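Local coordinates for protein serpin (Taeniopygia guttata, PDB 5HGC) that probably inhibits serine proteases as a member of the serpin family and binds the steroid cortisol, at residues R191-M205 / P347-I359. Sequence-based numbering, arbitrary orientation. Where two conformers were deposited one is given.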
ATOM      1  N   ARG A 191       9.492  -7.555  24.776  1.00 44.07           N
ATOM      2  CA  ARG A 191       8.428  -7.125  25.659  0.54 40.03           C
ATOM      3  C   ARG A 191       7.134  -7.718  25.157  1.00 39.10           C
ATOM      4  O   ARG A 191       7.087  -8.286  24.070  1.00 33.73           O
ATOM      5  CB  ARG A 191       8.315  -5.597  25.678  0.54 42.34           C
ATOM      6  CG  ARG A 191       9.360  -4.892  26.540  0.54 44.04           C
ATOM      7  CD  ARG A 191       9.228  -3.378  26.451  0.54 42.39           C
ATOM      8  NE  ARG A 191       8.092  -2.857  27.209  0.54 41.50           N
ATOM      9  CZ  ARG A 191       8.176  -2.337  28.425  0.54 40.26           C
ATOM     10  NH1 ARG A 191       7.085  -1.874  29.026  0.54 38.65           N
ATOM     11  NH2 ARG A 191       9.351  -2.267  29.030  0.54 39.08           N
ATOM     12  N   GLU A 192       6.091  -7.562  25.948  1.00 38.66           N
ATOM     13  CA  GLU A 192       4.865  -8.205  25.682  1.00 43.01           C
ATOM     14  C   GLU A 192       3.985  -7.362  24.802  1.00 45.92           C
ATOM     15  O   GLU A 192       3.907  -6.148  24.986  1.00 48.72           O
ATOM     16  CB  GLU A 192       4.159  -8.501  26.992  1.00 48.90           C
ATOM     17  CG  GLU A 192       4.639  -9.792  27.633  1.00 59.09           C
ATOM     18  CD  GLU A 192       3.873 -10.152  28.894  1.00 67.95           C
ATOM     19  OE1 GLU A 192       3.072  -9.316  29.414  1.00 66.22           O
ATOM     20  OE2 GLU A 192       4.099 -11.287  29.365  1.00 64.83           O
ATOM     21  N   PHE A 193       3.304  -8.033  23.863  1.00 41.71           N
ATOM     22  CA  PHE A 193       2.355  -7.413  22.962  1.00 36.41           C
ATOM     23  C   PHE A 193       1.045  -8.132  23.166  1.00 37.79           C
ATOM     24  O   PHE A 193       0.989  -9.372  23.109  1.00 45.49           O
ATOM     25  CB  PHE A 193       2.838  -7.522  21.482  1.00 34.18           C
ATOM     26  CG  PHE A 193       2.003  -6.724  20.527  1.00 31.51           C
ATOM     27  CD1 PHE A 193       0.752  -7.193  20.099  1.00 28.35           C
ATOM     28  CD2 PHE A 193       2.445  -5.475  20.074  1.00 31.68           C
ATOM     29  CE1 PHE A 193      -0.063  -6.438  19.267  1.00 29.42           C
ATOM     30  CE2 PHE A 193       1.624  -4.709  19.240  1.00 33.99           C
ATOM     31  CZ  PHE A 193       0.376  -5.198  18.826  1.00 31.66           C
ATOM     32  N   PHE A 194      -0.022  -7.360  23.347  1.00 40.78           N
ATOM     33  CA  PHE A 194      -1.327  -7.906  23.716  1.00 43.97           C
ATOM     34  C   PHE A 194      -2.236  -7.925  22.514  1.00 44.86           C
ATOM     35  O   PHE A 194      -2.855  -6.932  22.186  1.00 47.79           O
ATOM     36  CB  PHE A 194      -1.923  -7.216  24.993  1.00 48.59           C
ATOM     37  CG  PHE A 194      -0.904  -7.109  26.126  1.00 55.55           C
ATOM     38  CD1 PHE A 194      -0.595  -8.238  26.927  1.00 56.12           C
ATOM     39  CD2 PHE A 194      -0.148  -5.916  26.318  1.00 56.32           C
ATOM     40  CE1 PHE A 194       0.409  -8.172  27.912  1.00 56.68           C
ATOM     41  CE2 PHE A 194       0.848  -5.854  27.300  1.00 58.57           C
ATOM     42  CZ  PHE A 194       1.122  -6.984  28.100  1.00 57.81           C
ATOM     43  N   VAL A 195      -2.289  -9.091  21.870  1.00 44.46           N
ATOM     44  CA  VAL A 195      -3.139  -9.340  20.721  1.00 41.02           C
ATOM     45  C   VAL A 195      -4.656  -9.332  21.001  1.00 49.35           C
ATOM     46  O   VAL A 195      -5.384  -8.632  20.265  1.00 49.89           O
ATOM     47  CB  VAL A 195      -2.717 -10.644  20.004  1.00 39.55           C
ATOM     48  CG1 VAL A 195      -3.503 -10.842  18.716  1.00 37.09           C
ATOM     49  CG2 VAL A 195      -1.220 -10.658  19.697  1.00 35.04           C
ATOM     50  N   ASP A 196      -5.134 -10.037  22.058  1.00 65.88           N
ATOM     51  CA  ASP A 196      -6.581 -10.528  22.172  1.00 72.85           C
ATOM     52  C   ASP A 196      -7.608 -10.109  23.290  1.00 78.81           C
ATOM     53  O   ASP A 196      -8.767  -9.788  22.975  1.00 82.44           O
ATOM     54  CB  ASP A 196      -6.614 -12.064  22.076  1.00 74.58           C
ATOM     55  CG  ASP A 196      -7.170 -12.553  20.788  1.00 78.19           C
ATOM     56  OD1 ASP A 196      -8.024 -11.866  20.192  1.00 86.32           O
ATOM     57  OD2 ASP A 196      -6.770 -13.647  20.366  1.00 88.65           O
ATOM     58  N   ALA A 197      -7.273 -10.237  24.570  1.00 75.11           N
ATOM     59  CA  ALA A 197      -6.152 -11.014  25.008  1.00 77.12           C
ATOM     60  C   ALA A 197      -6.692 -12.265  25.710  1.00 77.26           C
ATOM     61  O   ALA A 197      -6.718 -12.367  26.930  1.00 62.95           O
ATOM     62  CB  ALA A 197      -5.157 -10.199  25.853  1.00 83.39           C
ATOM     63  N   GLU A 198      -7.191 -13.183  24.888  1.00 77.88           N
ATOM     64  CA  GLU A 198      -6.864 -14.592  25.069  1.00 77.22           C
ATOM     65  C   GLU A 198      -5.395 -14.871  24.544  1.00 79.92           C
ATOM     66  O   GLU A 198      -4.834 -15.946  24.798  1.00 76.81           O
ATOM     67  CB  GLU A 198      -7.935 -15.503  24.435  1.00 72.23           C
ATOM     68  N   THR A 199      -4.765 -13.890  23.861  1.00 79.95           N
ATOM     69  CA  THR A 199      -3.386 -14.041  23.289  1.00 70.10           C
ATOM     70  C   THR A 199      -2.402 -12.895  23.531  1.00 57.09           C
ATOM     71  O   THR A 199      -2.753 -11.727  23.418  1.00 60.72           O
ATOM     72  CB  THR A 199      -3.395 -14.281  21.763  1.00 70.51           C
ATOM     73  OG1 THR A 199      -4.737 -14.484  21.321  1.00 67.03           O
ATOM     74  CG2 THR A 199      -2.481 -15.487  21.371  1.00 67.53           C
ATOM     75  N   THR A 200      -1.156 -13.281  23.792  1.00 47.37           N
ATOM     76  CA  THR A 200      -0.080 -12.402  24.233  1.00 48.71           C
ATOM     77  C   THR A 200       1.219 -12.919  23.668  1.00 46.38           C
ATOM     78  O   THR A 200       1.528 -14.089  23.834  1.00 49.19           O
ATOM     79  CB  THR A 200       0.015 -12.371  25.788  1.00 47.87           C
ATOM     80  OG1 THR A 200      -1.140 -11.679  26.294  1.00 56.26           O
ATOM     81  CG2 THR A 200       1.363 -11.700  26.308  1.00 41.29           C
ATOM     82  N   VAL A 201       1.985 -12.061  23.008  1.00 42.24           N
ATOM     83  CA  VAL A 201       3.200 -12.547  22.332  1.00 43.59           C
ATOM     84  C   VAL A 201       4.416 -11.726  22.748  1.00 42.73           C
ATOM     85  O   VAL A 201       4.271 -10.621  23.251  1.00 41.73           O
ATOM     86  CB  VAL A 201       3.065 -12.567  20.773  1.00 41.87           C
ATOM     87  CG1 VAL A 201       1.893 -13.447  20.294  1.00 38.60           C
ATOM     88  CG2 VAL A 201       2.925 -11.155  20.227  1.00 43.54           C
ATOM     89  N   LYS A 202       5.605 -12.270  22.555  1.00 42.05           N
ATOM     90  CA  LYS A 202       6.766 -11.472  22.779  1.00 48.38           C
ATOM     91  C   LYS A 202       7.307 -10.935  21.455  1.00 48.42           C
ATOM     92  O   LYS A 202       7.324 -11.643  20.461  1.00 59.29           O
ATOM     93  CB  LYS A 202       7.762 -12.149  23.733  1.00 53.42           C
ATOM     94  CG  LYS A 202       7.368 -11.831  25.197  1.00 66.57           C
ATOM     95  CD  LYS A 202       8.149 -12.592  26.259  1.00 79.89           C
ATOM     96  CE  LYS A 202       7.441 -13.898  26.616  1.00 87.25           C
ATOM     97  NZ  LYS A 202       8.419 -15.023  26.722  1.00 87.97           N
ATOM     98  N   VAL A 203       7.682  -9.660  21.451  1.00 44.71           N
ATOM     99  CA  VAL A 203       8.048  -8.926  20.257  1.00 44.55           C
ATOM    100  C   VAL A 203       9.279  -8.102  20.632  1.00 44.23           C
ATOM    101  O   VAL A 203       9.365  -7.636  21.761  1.00 44.93           O
ATOM    102  CB  VAL A 203       6.858  -8.024  19.808  1.00 42.79           C
ATOM    103  CG1 VAL A 203       6.693  -6.826  20.731  1.00 40.59           C
ATOM    104  CG2 VAL A 203       7.048  -7.529  18.391  1.00 49.22           C
ATOM    105  N   PRO A 204      10.258  -7.952  19.723  1.00 41.06           N
ATOM    106  CA  PRO A 204      11.327  -7.012  20.100  1.00 40.72           C
ATOM    107  C   PRO A 204      10.813  -5.554  20.024  1.00 44.13           C
ATOM    108  O   PRO A 204      10.520  -5.029  18.939  1.00 41.83           O
ATOM    109  CB  PRO A 204      12.468  -7.299  19.097  1.00 41.24           C
ATOM    110  CG  PRO A 204      11.840  -8.074  17.982  1.00 40.12           C
ATOM    111  CD  PRO A 204      10.573  -8.726  18.509  1.00 39.13           C
ATOM    112  N   MET A 205      10.669  -4.941  21.199  1.00 42.70           N
ATOM    113  CA  MET A 205      10.124  -3.600  21.342  1.00 35.53           C
ATOM    114  C   MET A 205      11.264  -2.580  21.335  1.00 34.54           C
ATOM    115  O   MET A 205      12.148  -2.624  22.184  1.00 33.32           O
ATOM    116  CB  MET A 205       9.319  -3.547  22.619  1.00 35.12           C
ATOM    117  CG  MET A 205       8.538  -2.277  22.804  1.00 37.21           C
ATOM    118  SD  MET A 205       7.134  -2.193  21.693  1.00 37.52           S
ATOM    119  CE  MET A 205       5.910  -3.367  22.308  1.00 34.30           C
ATOM    120  N   PRO A 347       5.822  11.941  28.996  1.00 27.04           N
ATOM    121  CA  PRO A 347       4.873  10.833  28.645  1.00 27.00           C
ATOM    122  C   PRO A 347       5.608   9.622  28.078  1.00 27.45           C
ATOM    123  O   PRO A 347       6.760   9.756  27.613  1.00 25.65           O
ATOM    124  CB  PRO A 347       3.965  11.441  27.576  1.00 24.60           C
ATOM    125  CG  PRO A 347       4.635  12.705  27.187  1.00 26.28           C
ATOM    126  CD  PRO A 347       5.494  13.197  28.319  1.00 24.87           C
ATOM    127  N   THR A 348       4.977   8.455  28.188  1.00 26.32           N
ATOM    128  CA  THR A 348       5.458   7.237  27.562  1.00 28.65           C
ATOM    129  C   THR A 348       4.329   6.741  26.670  1.00 31.15           C
ATOM    130  O   THR A 348       3.201   6.639  27.145  1.00 32.22           O
ATOM    131  CB  THR A 348       5.761   6.179  28.633  1.00 29.54           C
ATOM    132  OG1 THR A 348       6.774   6.678  29.485  1.00 28.24           O
ATOM    133  CG2 THR A 348       6.265   4.874  28.043  1.00 28.80           C
ATOM    134  N   ILE A 349       4.618   6.468  25.397  1.00 30.81           N
ATOM    135  CA  ILE A 349       3.655   5.811  24.481  1.00 30.26           C
ATOM    136  C   ILE A 349       4.254   4.474  24.063  1.00 32.08           C
ATOM    137  O   ILE A 349       5.400   4.407  23.600  1.00 31.28           O
ATOM    138  CB  ILE A 349       3.366   6.619  23.192  1.00 30.86           C
ATOM    139  CG1 ILE A 349       2.962   8.084  23.501  1.00 34.38           C
ATOM    140  CG2 ILE A 349       2.329   5.924  22.293  1.00 28.52           C
ATOM    141  CD1 ILE A 349       1.736   8.270  24.380  1.00 33.90           C
ATOM    142  N   GLU A 350       3.483   3.410  24.253  1.00 31.53           N
ATOM    143  CA  GLU A 350       3.975   2.075  23.972  1.00 35.03           C
ATOM    144  C   GLU A 350       3.038   1.323  23.020  1.00 32.92           C
ATOM    145  O   GLU A 350       1.901   1.053  23.351  1.00 31.89           O
ATOM    146  CB  GLU A 350       4.202   1.309  25.270  1.00 40.31           C
ATOM    147  CG  GLU A 350       4.560  -0.138  25.002  1.00 53.63           C
ATOM    148  CD  GLU A 350       5.087  -0.882  26.205  1.00 59.60           C
ATOM    149  OE1 GLU A 350       4.645  -0.570  27.346  1.00 65.03           O
ATOM    150  OE2 GLU A 350       5.938  -1.775  25.965  1.00 55.77           O
ATOM    151  N   PHE A 351       3.500   1.017  21.816  1.00 30.26           N
ATOM    152  CA  PHE A 351       2.626   0.327  20.864  1.00 29.02           C
ATOM    153  C   PHE A 351       2.699  -1.150  21.195  1.00 30.11           C
ATOM    154  O   PHE A 351       3.549  -1.887  20.696  1.00 34.52           O
ATOM    155  CB  PHE A 351       3.074   0.638  19.441  1.00 25.40           C
ATOM    156  CG  PHE A 351       2.622   1.985  18.966  1.00 24.54           C
ATOM    157  CD1 PHE A 351       3.302   3.163  19.383  1.00 23.59           C
ATOM    158  CD2 PHE A 351       1.499   2.098  18.136  1.00 21.17           C
ATOM    159  CE1 PHE A 351       2.867   4.426  18.981  1.00 22.28           C
ATOM    160  CE2 PHE A 351       1.077   3.356  17.723  1.00 24.06           C
ATOM    161  CZ  PHE A 351       1.738   4.530  18.150  1.00 23.02           C
ATOM    162  N   SER A 352       1.863  -1.574  22.114  1.00 30.26           N
ATOM    163  CA  SER A 352       2.012  -2.916  22.617  1.00 31.40           C
ATOM    164  C   SER A 352       0.665  -3.604  22.565  1.00 30.13           C
ATOM    165  O   SER A 352       0.465  -4.647  23.143  1.00 34.20           O
ATOM    166  CB  SER A 352       2.599  -2.900  24.026  1.00 30.14           C
ATOM    167  OG  SER A 352       1.654  -2.323  24.900  1.00 31.53           O
ATOM    168  N   HIS A 353      -0.274  -2.978  21.906  1.00 30.60           N
ATOM    169  CA  HIS A 353      -1.484  -3.660  21.557  1.00 35.47           C
ATOM    170  C   HIS A 353      -1.830  -3.280  20.067  1.00 38.26           C
ATOM    171  O   HIS A 353      -1.073  -2.513  19.442  1.00 36.67           O
ATOM    172  CB  HIS A 353      -2.549  -3.418  22.628  1.00 37.18           C
ATOM    173  CG  HIS A 353      -2.980  -2.003  22.753  1.00 44.26           C
ATOM    174  ND1 HIS A 353      -2.365  -1.117  23.610  1.00 45.82           N
ATOM    175  CD2 HIS A 353      -3.958  -1.306  22.117  1.00 54.85           C
ATOM    176  CE1 HIS A 353      -2.950   0.068  23.509  1.00 54.91           C
ATOM    177  NE2 HIS A 353      -3.923  -0.017  22.611  1.00 58.55           N
ATOM    178  N   PRO A 354      -2.898  -3.842  19.468  1.00 38.91           N
ATOM    179  CA  PRO A 354      -3.025  -3.607  18.027  1.00 38.28           C
ATOM    180  C   PRO A 354      -3.131  -2.133  17.618  1.00 35.96           C
ATOM    181  O   PRO A 354      -3.769  -1.328  18.319  1.00 34.49           O
ATOM    182  CB  PRO A 354      -4.330  -4.347  17.670  1.00 40.75           C
ATOM    183  CG  PRO A 354      -4.419  -5.415  18.698  1.00 43.08           C
ATOM    184  CD  PRO A 354      -4.001  -4.685  19.949  1.00 41.83           C
ATOM    185  N   PHE A 355      -2.510  -1.820  16.471  1.00 33.36           N
ATOM    186  CA  PHE A 355      -2.365  -0.449  15.957  1.00 29.71           C
ATOM    187  C   PHE A 355      -2.356  -0.404  14.431  1.00 30.17           C
ATOM    188  O   PHE A 355      -2.089  -1.411  13.791  1.00 33.97           O
ATOM    189  CB  PHE A 355      -1.061   0.127  16.481  1.00 24.94           C
ATOM    190  CG  PHE A 355       0.171  -0.612  16.009  1.00 24.20           C
ATOM    191  CD1 PHE A 355       0.632  -1.755  16.692  1.00 21.62           C
ATOM    192  CD2 PHE A 355       0.915  -0.123  14.890  1.00 21.82           C
ATOM    193  CE1 PHE A 355       1.754  -2.434  16.260  1.00 21.40           C
ATOM    194  CE2 PHE A 355       2.083  -0.769  14.500  1.00 23.41           C
ATOM    195  CZ  PHE A 355       2.497  -1.928  15.178  1.00 24.10           C
ATOM    196  N   LEU A 356      -2.615   0.760  13.862  1.00 26.42           N
ATOM    197  CA  LEU A 356      -2.430   0.992  12.460  1.00 24.05           C
ATOM    198  C   LEU A 356      -1.073   1.600  12.194  1.00 27.48           C
ATOM    199  O   LEU A 356      -0.550   2.394  13.022  1.00 25.84           O
ATOM    200  CB  LEU A 356      -3.490   1.935  11.928  1.00 23.81           C
ATOM    201  CG  LEU A 356      -4.942   1.591  12.243  1.00 22.88           C
ATOM    202  CD1 LEU A 356      -5.847   2.506  11.436  1.00 22.09           C
ATOM    203  CD2 LEU A 356      -5.239   0.141  11.923  1.00 23.06           C
ATOM    204  N   MET A 357      -0.487   1.212  11.047  1.00 27.44           N
ATOM    205  CA  MET A 357       0.669   1.918  10.505  1.00 25.35           C
ATOM    206  C   MET A 357       0.356   2.424   9.062  1.00 27.09           C
ATOM    207  O   MET A 357       0.032   1.615   8.142  1.00 28.68           O
ATOM    208  CB  MET A 357       1.896   1.054  10.562  1.00 23.25           C
ATOM    209  CG  MET A 357       3.084   1.798  10.008  1.00 21.76           C
ATOM    210  SD  MET A 357       4.534   0.817  10.399  1.00 27.91           S
ATOM    211  CE  MET A 357       5.940   1.898  10.088  1.00 20.89           C
ATOM    212  N   LEU A 358       0.392   3.750   8.871  1.00 23.13           N
ATOM    213  CA  LEU A 358       0.030   4.321   7.573  1.00 22.13           C
ATOM    214  C   LEU A 358       1.250   5.063   7.034  1.00 23.11           C
ATOM    215  O   LEU A 358       1.789   5.967   7.701  1.00 24.19           O
ATOM    216  CB  LEU A 358      -1.183   5.242   7.654  1.00 22.16           C
ATOM    217  CG  LEU A 358      -2.311   4.788   8.589  1.00 23.31           C
ATOM    218  CD1 LEU A 358      -3.337   5.896   8.714  1.00 22.16           C
ATOM    219  CD2 LEU A 358      -2.961   3.500   8.104  1.00 22.35           C
ATOM    220  N   ILE A 359       1.720   4.659   5.853  1.00 20.55           N
ATOM    221  CA  ILE A 359       2.955   5.230   5.334  1.00 19.30           C
ATOM    222  C   ILE A 359       2.602   6.040   4.141  1.00 18.68           C
ATOM    223  O   ILE A 359       1.929   5.539   3.255  1.00 19.95           O
ATOM    224  CB  ILE A 359       3.970   4.157   5.011  1.00 18.02           C
ATOM    225  CG1 ILE A 359       4.239   3.329   6.292  1.00 17.30           C
ATOM    226  CG2 ILE A 359       5.214   4.789   4.436  1.00 17.56           C
ATOM    227  CD1 ILE A 359       5.030   2.029   6.127  1.00 14.96           C
TER
HETATM  228  O   HOH W   1       5.325  -4.482  26.956  1.00 47.82           O
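The E350 side chain runs out extended with CG anti to the backbone N (chi1 173°), and the R191 chain bends at chi3, bringing carboxylate and guanidinium together. R191 grips the carboxylate side-on with two nitrogens. NE donates to E350 OE2 at 2.7 Å, and NH1 donates to E350 OE1 at 3.2 Å. Each oxygen is met on its syn side. The two planes stand 47° apart, so the salt bridge is twisted. A water ties the pair to the strand by donating to both E350 OE2 and the backbone O of E192. Next to it the methyl end of M205 meets F351 O and S352 CB.

The F193 ring fills the other half of the contact, against main chain and F355. S352 C and H353 CA cover one face. F193 CZ comes to 3.1 Å from H353 O. F193 CE2 lies 3.8 Å from F355 CE1, at the edge of that ring. The single backbone hydrogen bond across the contact runs from F194 N to S352 O, 2.8 Å and nearly straight at 171°. The same carbonyl takes a CA-H...O contact from F193. Further on, P354 CD rests 3.4 Å from F194 O. F351 centres an inverse gamma turn.

In serpin topology, strand 348-350 follows the reactive-centre loop in sheet C, and 355-361 belongs to sheet B. The contact ties this crossing to the sheet C hairpin of strands 189-194 and 200-209. Strand 265-283 pairs with 200-209 and with 348-350. Its Y272 makes a cation-pi contact with R191, and its F273 meets the rings of F351 and F355. H353 NE2 is hydrogen-bonded to P240 O at the end of strand 233-240, and P376 of the C-terminal tail packs on F193.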